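Probable hydrolase (Pseudomonas aeruginosa, PDB 7AL6) is of unknown function but adopts the alpha/beta hydrolase fold and is probably a hydrolase, putatively lipolytic. Local coordinates at residues 152-163 against 195-206. Sequence-based numbering, arbitrary orientation.
Sequences LRHKRKPVYAEL and GGYTWRTDARLT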
ATOM      1  N   LEU A 152     -12.052   6.784  14.245  1.00 52.86           N
ATOM      2  CA  LEU A 152     -12.017   5.386  13.836  1.00 45.28           C
ATOM      3  C   LEU A 152     -10.803   4.651  14.363  1.00 54.57           C
ATOM      4  O   LEU A 152     -10.828   3.420  14.481  1.00 48.32           O
ATOM      5  CB  LEU A 152     -12.030   5.266  12.317  1.00 51.31           C
ATOM      6  CG  LEU A 152     -12.341   3.852  11.816  1.00 51.19           C
ATOM      7  CD1 LEU A 152     -13.829   3.600  11.998  1.00 53.23           C
ATOM      8  CD2 LEU A 152     -11.898   3.695  10.379  1.00 54.69           C
ATOM      9  N   ARG A 153      -9.717   5.370  14.621  1.00 49.64           N
ATOM     10  CA  ARG A 153      -8.526   4.732  15.177  1.00 69.19           C
ATOM     11  C   ARG A 153      -8.868   3.807  16.348  1.00 62.48           C
ATOM     12  O   ARG A 153      -8.248   2.751  16.516  1.00 61.61           O
ATOM     13  CB  ARG A 153      -7.533   5.813  15.621  1.00 76.54           C
ATOM     14  CG  ARG A 153      -8.055   6.738  16.742  1.00 76.44           C
ATOM     15  CD  ARG A 153      -7.423   8.141  16.704  1.00 87.53           C
ATOM     16  NE  ARG A 153      -5.959   8.123  16.809  1.00105.98           N
ATOM     17  CZ  ARG A 153      -5.119   8.548  15.863  1.00112.23           C
ATOM     18  NH1 ARG A 153      -5.580   9.043  14.712  1.00 95.77           N
ATOM     19  NH2 ARG A 153      -3.805   8.484  16.068  1.00104.79           N
ATOM     20  N   HIS A 154      -9.859   4.186  17.158  1.00 62.49           N
ATOM     21  CA  HIS A 154     -10.125   3.566  18.451  1.00 77.53           C
ATOM     22  C   HIS A 154     -11.017   2.315  18.364  1.00 80.97           C
ATOM     23  O   HIS A 154     -11.533   1.865  19.402  1.00 76.21           O
ATOM     24  CB  HIS A 154     -10.769   4.590  19.409  1.00 79.14           C
ATOM     25  CG  HIS A 154      -9.972   5.855  19.587  1.00 82.79           C
ATOM     26  ND1 HIS A 154      -8.708   5.868  20.144  1.00 82.31           N
ATOM     27  CD2 HIS A 154     -10.270   7.149  19.306  1.00 72.02           C
ATOM     28  CE1 HIS A 154      -8.252   7.108  20.171  1.00 79.92           C
ATOM     29  NE2 HIS A 154      -9.177   7.904  19.664  1.00 84.65           N
ATOM     30  N   LYS A 155     -11.208   1.739  17.168  1.00 84.75           N
ATOM     31  CA  LYS A 155     -12.082   0.573  17.005  1.00 84.11           C
ATOM     32  C   LYS A 155     -11.293  -0.730  17.132  1.00 71.91           C
ATOM     33  O   LYS A 155     -10.144  -0.828  16.689  1.00 66.75           O
ATOM     34  CB  LYS A 155     -12.813   0.596  15.654  1.00 73.68           C
ATOM     35  CG  LYS A 155     -13.764   1.777  15.434  1.00 69.01           C
ATOM     36  CD  LYS A 155     -15.229   1.426  15.710  1.00 72.04           C
ATOM     37  CE  LYS A 155     -16.162   2.570  15.286  1.00 70.77           C
ATOM     38  NZ  LYS A 155     -17.332   2.724  16.189  1.00 65.92           N
ATOM     39  N   ARG A 156     -11.943  -1.705  17.734  1.00 69.09           N
ATOM     40  CA  ARG A 156     -11.401  -3.058  17.944  1.00 70.19           C
ATOM     41  C   ARG A 156     -12.534  -4.049  17.717  1.00 63.46           C
ATOM     42  O   ARG A 156     -13.693  -3.662  17.786  1.00 55.28           O
ATOM     43  CB  ARG A 156     -10.752  -3.150  19.321  1.00 76.48           C
ATOM     44  CG  ARG A 156      -9.699  -2.081  19.558  1.00 87.41           C
ATOM     45  CD  ARG A 156      -8.371  -2.418  18.913  1.00 91.12           C
ATOM     46  NE  ARG A 156      -7.323  -1.476  19.275  1.00 95.93           N
ATOM     47  CZ  ARG A 156      -7.077  -0.345  18.630  1.00 97.69           C
ATOM     48  NH1 ARG A 156      -7.810  -0.012  17.586  1.00 89.84           N
ATOM     49  NH2 ARG A 156      -6.104   0.453  19.026  1.00 89.46           N
ATOM     50  N   LYS A 157     -12.167  -5.282  17.407  1.00 71.24           N
ATOM     51  CA  LYS A 157     -13.095  -6.384  17.083  1.00 61.74           C
ATOM     52  C   LYS A 157     -13.133  -7.367  18.251  1.00 55.93           C
ATOM     53  O   LYS A 157     -12.117  -7.532  18.883  1.00 53.20           O
ATOM     54  CB  LYS A 157     -12.630  -7.021  15.774  1.00 59.56           C
ATOM     55  CG  LYS A 157     -11.794  -6.090  14.905  1.00 77.37           C
ATOM     56  CD  LYS A 157     -11.920  -6.268  13.430  1.00 67.81           C
ATOM     57  CE  LYS A 157     -10.686  -5.812  12.692  1.00 71.72           C
ATOM     58  NZ  LYS A 157     -10.859  -4.453  12.145  1.00 71.39           N
ATOM     59  N   PRO A 158     -14.295  -7.944  18.610  1.00 59.24           N
ATOM     60  CA  PRO A 158     -14.376  -8.950  19.649  1.00 53.02           C
ATOM     61  C   PRO A 158     -13.606 -10.233  19.344  1.00 52.79           C
ATOM     62  O   PRO A 158     -13.467 -10.557  18.231  1.00 52.96           O
ATOM     63  CB  PRO A 158     -15.830  -9.416  19.687  1.00 43.65           C
ATOM     64  CG  PRO A 158     -16.606  -8.385  18.935  1.00 50.48           C
ATOM     65  CD  PRO A 158     -15.621  -7.517  18.191  1.00 53.22           C
ATOM     66  N   VAL A 159     -13.133 -10.913  20.374  1.00 47.98           N
ATOM     67  CA  VAL A 159     -12.447 -12.193  20.245  1.00 50.47           C
ATOM     68  C   VAL A 159     -13.295 -13.253  20.925  1.00 40.40           C
ATOM     69  O   VAL A 159     -13.792 -13.032  22.029  1.00 54.79           O
ATOM     70  CB  VAL A 159     -11.029 -12.149  20.855  1.00 43.34           C
ATOM     71  CG1 VAL A 159     -10.386 -13.490  20.734  1.00 46.07           C
ATOM     72  CG2 VAL A 159     -10.215 -11.077  20.188  1.00 45.68           C
ATOM     73  N   TYR A 160     -13.493 -14.362  20.241  1.00 44.98           N
ATOM     74  CA  TYR A 160     -14.270 -15.518  20.727  1.00 42.18           C
ATOM     75  C   TYR A 160     -13.277 -16.638  20.985  1.00 53.76           C
ATOM     76  O   TYR A 160     -12.681 -17.105  20.036  1.00 44.70           O
ATOM     77  CB  TYR A 160     -15.354 -15.918  19.720  1.00 49.30           C
ATOM     78  CG  TYR A 160     -16.295 -14.779  19.450  1.00 53.70           C
ATOM     79  CD1 TYR A 160     -17.378 -14.537  20.271  1.00 52.97           C
ATOM     80  CD2 TYR A 160     -16.022 -13.865  18.461  1.00 43.07           C
ATOM     81  CE1 TYR A 160     -18.193 -13.440  20.083  1.00 48.27           C
ATOM     82  CE2 TYR A 160     -16.830 -12.769  18.253  1.00 53.31           C
ATOM     83  CZ  TYR A 160     -17.913 -12.548  19.074  1.00 50.17           C
ATOM     84  OH  TYR A 160     -18.702 -11.472  18.853  1.00 50.94           O
ATOM     85  N   ALA A 161     -13.103 -17.063  22.236  1.00 59.86           N
ATOM     86  CA  ALA A 161     -12.217 -18.180  22.601  1.00 58.56           C
ATOM     87  C   ALA A 161     -12.789 -19.463  22.006  1.00 51.80           C
ATOM     88  O   ALA A 161     -12.029 -20.284  21.553  1.00 57.22           O
ATOM     89  CB  ALA A 161     -12.069 -18.240  24.093  1.00 60.07           C
ATOM     90  N   GLU A 162     -14.107 -19.592  21.998  1.00 52.98           N
ATOM     91  CA  GLU A 162     -14.823 -20.793  21.516  1.00 63.76           C
ATOM     92  C   GLU A 162     -15.530 -20.493  20.191  1.00 68.20           C
ATOM     93  O   GLU A 162     -16.178 -19.456  20.087  1.00 58.28           O
ATOM     94  CB  GLU A 162     -15.847 -21.229  22.564  1.00 74.27           C
ATOM     95  CG  GLU A 162     -15.253 -21.868  23.807  1.00 72.93           C
ATOM     96  CD  GLU A 162     -15.834 -23.232  24.130  1.00 88.68           C
ATOM     97  OE1 GLU A 162     -15.133 -24.032  24.754  1.00 97.85           O
ATOM     98  OE2 GLU A 162     -16.987 -23.493  23.746  1.00 93.76           O
ATOM     99  N   LEU A 163     -15.418 -21.404  19.233  1.00 59.52           N
ATOM    100  CA  LEU A 163     -16.034 -21.310  17.897  1.00 53.97           C
ATOM    101  C   LEU A 163     -17.555 -21.202  18.036  1.00 63.30           C
ATOM    102  O   LEU A 163     -18.143 -20.305  17.444  1.00 46.83           O
ATOM    103  CB  LEU A 163     -15.636 -22.599  17.195  1.00 56.37           C
ATOM    104  CG  LEU A 163     -15.724 -22.614  15.680  1.00 70.72           C
ATOM    105  CD1 LEU A 163     -14.869 -23.740  15.135  1.00 78.24           C
ATOM    106  CD2 LEU A 163     -17.151 -22.762  15.204  1.00 64.82           C
ATOM    107  N   GLY A 195      -5.574 -16.624  21.158  1.00 55.39           N
ATOM    108  CA  GLY A 195      -6.698 -17.050  21.958  1.00 54.81           C
ATOM    109  C   GLY A 195      -8.035 -16.911  21.257  1.00 59.93           C
ATOM    110  O   GLY A 195      -8.991 -16.357  21.815  1.00 58.22           O
ATOM    111  N   GLY A 196      -8.110 -17.401  20.024  1.00 48.19           N
ATOM    112  CA  GLY A 196      -9.406 -17.721  19.472  1.00 52.71           C
ATOM    113  C   GLY A 196      -9.673 -17.185  18.091  1.00 45.43           C
ATOM    114  O   GLY A 196      -8.803 -17.230  17.218  1.00 36.90           O
ATOM    115  N   TYR A 197     -10.889 -16.673  17.908  1.00 39.16           N
ATOM    116  CA  TYR A 197     -11.404 -16.276  16.615  1.00 38.59           C
ATOM    117  C   TYR A 197     -12.030 -14.897  16.689  1.00 40.71           C
ATOM    118  O   TYR A 197     -12.515 -14.455  17.741  1.00 45.23           O
ATOM    119  CB  TYR A 197     -12.443 -17.245  16.107  1.00 36.91           C
ATOM    120  CG  TYR A 197     -11.949 -18.606  15.772  1.00 36.66           C
ATOM    121  CD1 TYR A 197     -11.249 -18.835  14.602  1.00 48.41           C
ATOM    122  CD2 TYR A 197     -12.180 -19.682  16.617  1.00 50.47           C
ATOM    123  CE1 TYR A 197     -10.793 -20.095  14.279  1.00 57.56           C
ATOM    124  CE2 TYR A 197     -11.733 -20.958  16.293  1.00 55.08           C
ATOM    125  CZ  TYR A 197     -11.035 -21.157  15.125  1.00 60.74           C
ATOM    126  OH  TYR A 197     -10.547 -22.408  14.775  1.00 69.29           O
ATOM    127  N   THR A 198     -12.035 -14.238  15.550  1.00 31.11           N
ATOM    128  CA  THR A 198     -12.637 -12.914  15.319  1.00 31.76           C
ATOM    129  C   THR A 198     -13.369 -12.992  13.979  1.00 29.53           C
ATOM    130  O   THR A 198     -12.881 -13.667  13.119  1.00 31.51           O
ATOM    131  CB  THR A 198     -11.552 -11.834  15.370  1.00 40.45           C
ATOM    132  OG1 THR A 198     -11.249 -11.541  16.725  1.00 55.26           O
ATOM    133  CG2 THR A 198     -11.941 -10.543  14.698  1.00 51.87           C
ATOM    134  N   TRP A 199     -14.503 -12.330  13.831  1.00 34.56           N
ATOM    135  CA  TRP A 199     -15.222 -12.271  12.539  1.00 37.44           C
ATOM    136  C   TRP A 199     -14.388 -11.297  11.693  1.00 35.16           C
ATOM    137  O   TRP A 199     -14.339 -10.138  12.060  1.00 30.92           O
ATOM    138  CB  TRP A 199     -16.686 -11.839  12.729  1.00 31.45           C
ATOM    139  CG  TRP A 199     -17.595 -12.952  13.144  1.00 24.93           C
ATOM    140  CD1 TRP A 199     -17.910 -13.332  14.409  1.00 30.41           C
ATOM    141  CD2 TRP A 199     -18.279 -13.864  12.284  1.00 28.33           C
ATOM    142  NE1 TRP A 199     -18.736 -14.411  14.394  1.00 30.90           N
ATOM    143  CE2 TRP A 199     -18.983 -14.759  13.103  1.00 28.28           C
ATOM    144  CE3 TRP A 199     -18.376 -14.003  10.903  1.00 27.30           C
ATOM    145  CZ2 TRP A 199     -19.776 -15.771  12.585  1.00 29.08           C
ATOM    146  CZ3 TRP A 199     -19.156 -15.008  10.392  1.00 28.52           C
ATOM    147  CH2 TRP A 199     -19.849 -15.876  11.222  1.00 32.53           C
ATOM    148  N   ARG A 200     -13.740 -11.760  10.625  1.00 26.03           N
ATOM    149  CA  ARG A 200     -12.820 -10.927   9.820  1.00 31.46           C
ATOM    150  C   ARG A 200     -13.608  -9.755   9.264  1.00 30.35           C
ATOM    151  O   ARG A 200     -14.597  -9.971   8.623  1.00 30.46           O
ATOM    152  CB  ARG A 200     -12.176 -11.744   8.704  1.00 31.05           C
ATOM    153  CG  ARG A 200     -11.247 -10.944   7.810  1.00 27.17           C
ATOM    154  CD  ARG A 200     -10.364 -11.778   6.909  1.00 25.43           C
ATOM    155  NE  ARG A 200      -9.516 -10.905   6.138  1.00 29.56           N
ATOM    156  CZ  ARG A 200      -9.906 -10.248   5.066  1.00 33.60           C
ATOM    157  NH1 ARG A 200     -11.130 -10.403   4.610  1.00 26.05           N
ATOM    158  NH2 ARG A 200      -9.066  -9.454   4.441  1.00 27.66           N
ATOM    159  N   THR A 201     -13.100  -8.556   9.424  1.00 32.72           N
ATOM    160  CA  THR A 201     -13.852  -7.392   8.994  1.00 34.28           C
ATOM    161  C   THR A 201     -12.935  -6.170   8.982  1.00 40.43           C
ATOM    162  O   THR A 201     -11.810  -6.194   9.492  1.00 37.11           O
ATOM    163  CB  THR A 201     -15.062  -7.171   9.916  1.00 39.41           C
ATOM    164  OG1 THR A 201     -15.995  -6.287   9.292  1.00 40.30           O
ATOM    165  CG2 THR A 201     -14.619  -6.585  11.253  1.00 41.06           C
ATOM    166  N   ASP A 202     -13.392  -5.138   8.299  1.00 41.05           N
ATOM    167  CA  ASP A 202     -12.686  -3.871   8.223  1.00 35.28           C
ATOM    168  C   ASP A 202     -13.497  -2.884   9.045  1.00 39.00           C
ATOM    169  O   ASP A 202     -14.714  -2.754   8.851  1.00 35.37           O
ATOM    170  CB  ASP A 202     -12.536  -3.443   6.774  1.00 33.56           C
ATOM    171  CG  ASP A 202     -11.523  -2.351   6.576  1.00 32.15           C
ATOM    172  OD1 ASP A 202     -11.510  -1.338   7.342  1.00 34.07           O
ATOM    173  OD2 ASP A 202     -10.764  -2.484   5.578  1.00 28.62           O
ATOM    174  N   ALA A 203     -12.840  -2.256  10.017  1.00 36.44           N
ATOM    175  CA  ALA A 203     -13.534  -1.290  10.851  1.00 42.27           C
ATOM    176  C   ALA A 203     -14.122  -0.151  10.030  1.00 39.58           C
ATOM    177  O   ALA A 203     -15.078   0.485  10.468  1.00 36.99           O
ATOM    178  CB  ALA A 203     -12.580  -0.737  11.904  1.00 47.20           C
ATOM    179  N   ARG A 204     -13.577   0.130   8.850  1.00 35.26           N
ATOM    180  CA  ARG A 204     -14.159   1.182   8.033  1.00 36.40           C
ATOM    181  C   ARG A 204     -15.585   0.842   7.621  1.00 36.05           C
ATOM    182  O   ARG A 204     -16.340   1.745   7.252  1.00 35.10           O
ATOM    183  CB  ARG A 204     -13.294   1.434   6.791  1.00 38.22           C
ATOM    184  CG  ARG A 204     -11.938   2.081   7.106  1.00 37.77           C
ATOM    185  CD  ARG A 204     -11.133   2.211   5.825  1.00 44.93           C
ATOM    186  NE  ARG A 204     -10.425   0.970   5.545  1.00 35.24           N
ATOM    187  CZ  ARG A 204      -9.565   0.804   4.552  1.00 35.72           C
ATOM    188  NH1 ARG A 204      -9.308   1.802   3.711  1.00 34.56           N
ATOM    189  NH2 ARG A 204      -8.974  -0.371   4.395  1.00 36.10           N
ATOM    190  N   LEU A 205     -15.947  -0.445   7.634  1.00 30.67           N
ATOM    191  CA  LEU A 205     -17.282  -0.849   7.244  1.00 35.77           C
ATOM    192  C   LEU A 205     -18.340  -0.271   8.177  1.00 38.17           C
ATOM    193  O   LEU A 205     -19.522  -0.307   7.828  1.00 36.50           O
ATOM    194  CB  LEU A 205     -17.403  -2.378   7.240  1.00 33.74           C
ATOM    195  CG  LEU A 205     -16.660  -3.025   6.065  1.00 32.97           C
ATOM    196  CD1 LEU A 205     -16.534  -4.498   6.185  1.00 33.12           C
ATOM    197  CD2 LEU A 205     -17.353  -2.679   4.742  1.00 31.25           C
ATOM    198  N   THR A 206     -17.948   0.212   9.371  1.00 32.67           N
ATOM    199  CA  THR A 206     -18.888   0.820  10.317  1.00 41.70           C
ATOM    200  C   THR A 206     -19.099   2.307  10.072  1.00 42.48           C
ATOM    201  O   THR A 206     -19.947   2.907  10.730  1.00 39.79           O
ATOM    202  CB  THR A 206     -18.421   0.650  11.792  1.00 37.20           C
ATOM    203  OG1 THR A 206     -17.227   1.426  12.053  1.00 45.66           O
ATOM    204  CG2 THR A 206     -18.139  -0.761  12.096  1.00 44.09           C
TER
HETATM  205  O   HOH W   1      -9.840  -2.683  10.492  1.00 55.35           O
HETATM  206  O   HOH W   2     -15.460 -10.767  16.118  1.00 40.72           O
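Y160 and Y197 pair as a single antiparallel hydrogen-bonded bridge: Y160 N gives a nearly straight bond to Y197 O (2.7 Å, 175°), and Y197 N returns one to Y160 O (2.8 Å). G196 CA lies 3.4 Å from Y160 O in a CA-H...O contact. One residue along, T198 OG1 donates to P158 O at 2.9 Å, tilted from the carbonyl plane, while T198 CG2, anti to its own N, rests on K157 CB. Water 2 donates to the same P158 O and accepts from W199 N. The W199 indole and Y160 ring form an offset edge-to-face pair, planes at 82°; A166 O of helix 163-172 holds W199 NE1. Farther along, K157 kinks twice, bringing CD tightly against T201 CG2 (3.5 Å); NZ bonds weakly to T201 O (3.3 Å), and water 1 accepts from both NZ and A203 N. L152 CD2 packs on R204 CG (3.6 Å), the side chains crossing at about a right angle. Behind, R204 grips D202 side-on in a salt bridge, its N completing an Asx turn at OD1; Y75 OH bonds D202 OD2, and R69 O takes R204 NH2. One bridge thus pins an irregular loop to hairpin 190-193/196-199; beyond it, side-chain bonds, waters and apolar packing take over.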